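Local coordinates for mandelate racemase/muconate lactonizing protein (Thermobispora bispora, PDB 3VC5) that probably catalyses the magnesium-dependent dehydration of D-glucarate to 5-dehydro-4-deoxy-D-glucarate, at residues A[322-325]-A[326-330]. Sequence-based numbering, arbitrary orientation.
Sequences AHIA and TLCAT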
loop_
_atom_site.group_PDB
_atom_site.type_symbol
_atom_site.label_atom_id
_atom_site.label_comp_id
_atom_site.label_asym_id
_atom_site.label_seq_id
_atom_site.Cartn_x
_atom_site.Cartn_y
_atom_site.Cartn_z
ATOM N N ALA A 322 4.477 3.940 2.384
ATOM C CA ALA A 322 4.739 2.976 1.305
ATOM C C ALA A 322 3.469 2.665 0.493
ATOM O O ALA A 322 3.530 2.555 -0.736
ATOM C CB ALA A 322 5.379 1.666 1.862
ATOM N N HIS A 323 2.337 2.501 1.178
ATOM C CA HIS A 323 1.044 2.251 0.481
ATOM C C HIS A 323 0.709 3.413 -0.433
ATOM O O HIS A 323 0.260 3.215 -1.579
ATOM C CB HIS A 323 -0.085 2.035 1.474
ATOM C CG HIS A 323 -0.071 0.687 2.125
ATOM N ND1 HIS A 323 -1.215 -0.055 2.303
ATOM C CD2 HIS A 323 0.946 -0.052 2.635
ATOM C CE1 HIS A 323 -0.913 -1.194 2.908
ATOM N NE2 HIS A 323 0.400 -1.223 3.109
ATOM N N ILE A 324 0.858 4.629 0.076
ATOM C CA ILE A 324 0.628 5.826 -0.761
ATOM C C ILE A 324 1.566 5.907 -1.954
ATOM O O ILE A 324 1.161 6.338 -3.041
ATOM C CB ILE A 324 0.583 7.111 0.088
ATOM C CG1 ILE A 324 -0.531 7.011 1.135
ATOM C CG2 ILE A 324 0.461 8.370 -0.800
ATOM C CD1 ILE A 324 -1.936 6.828 0.569
ATOM N N ALA A 325 2.828 5.512 -1.774
ATOM C CA ALA A 325 3.743 5.491 -2.898
ATOM C C ALA A 325 3.199 4.563 -3.998
ATOM O O ALA A 325 3.257 4.905 -5.193
ATOM C CB ALA A 325 5.168 5.038 -2.455
ATOM N N THR A 326 2.696 3.392 -3.630
ATOM C CA THR A 326 2.132 2.461 -4.633
ATOM C C THR A 326 0.951 3.124 -5.356
ATOM O O THR A 326 0.797 3.007 -6.600
ATOM C CB THR A 326 1.638 1.139 -3.937
ATOM O OG1 THR A 326 2.784 0.447 -3.454
ATOM C CG2 THR A 326 0.837 0.229 -4.923
ATOM N N LEU A 327 0.145 3.846 -4.580
ATOM C CA LEU A 327 -1.060 4.467 -5.135
ATOM C C LEU A 327 -0.611 5.517 -6.156
ATOM O O LEU A 327 -1.064 5.526 -7.306
ATOM C CB LEU A 327 -1.888 5.107 -4.024
ATOM C CG LEU A 327 -3.184 5.826 -4.394
ATOM C CD1 LEU A 327 -4.044 5.924 -3.143
ATOM C CD2 LEU A 327 -2.899 7.227 -5.019
ATOM N N CYS A 328 0.344 6.353 -5.761
ATOM C CA CYS A 328 0.825 7.391 -6.674
ATOM C C CYS A 328 1.403 6.799 -7.956
ATOM O O CYS A 328 1.051 7.233 -9.057
ATOM C CB CYS A 328 1.856 8.304 -5.984
ATOM S SG CYS A 328 1.076 9.420 -4.782
ATOM N N ALA A 329 2.293 5.818 -7.826
ATOM C CA ALA A 329 2.907 5.197 -8.999
ATOM C C ALA A 329 1.842 4.686 -9.973
ATOM O O ALA A 329 1.972 4.857 -11.194
ATOM C CB ALA A 329 3.866 4.067 -8.590
ATOM N N THR A 330 0.804 4.058 -9.428
ATOM C CA THR A 330 -0.327 3.537 -10.223
ATOM C C THR A 330 -0.963 4.621 -11.098
ATOM O O THR A 330 -1.333 4.368 -12.252
ATOM C CB THR A 330 -1.394 2.859 -9.307
ATOM O OG1 THR A 330 -0.779 1.793 -8.566
ATOM C CG2 THR A 330 -2.586 2.310 -10.136
HETATM O O HOH W 1 5.313 1.219 -2.449
#
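Ile324 places CG2 anti to its own nitrogen, while Cys328 turns SG back beside the backbone N (chi1 -73°), and the two meet one turn apart on the alpha-helix 318-330 of an enolase-type barrel domain, with CG2 4.2 Å from SG. On the same flank the delta methyls CD1 of Ile324 and CD1 of Leu327 approach more loosely, at 4.4 Å. This helix lies in the connection between barrel strands 307-310 and 334-337: Ile324 and Cys328 both rest on Leu308, and Ala325 joins Cys328 on Leu335. Four successive i to i+4 backbone bonds carry the helix through the junction, and the last two, Cys328 N to Ile324 O and Ala329 N to Ala325 O, are straighter than the first two, reaching 173° at the hydrogen for Ala329 N. The polar flank illustrates how a helix carbonyl can serve two donors. Ala322 O accepts Thr326 N and also a water, which lies 2.8 Å from that oxygen and 2.8 Å from Thr326 OG1, bridging main chain and hydroxyl. Thr326 OG1 is also hydrogen-bonded to His323 ND1 of the second subunit; the reciprocal bond and the stacking of the His323 ring on His323 of the second subunit show that this side of the helix forms part of the dimer interface. Thr326 O, in turn, is gripped twice by Thr330, one turn further on, whose N and OG1 arrive from opposite faces of the carbonyl plane, OG1 at 2.8 Å and tilted 34° from it.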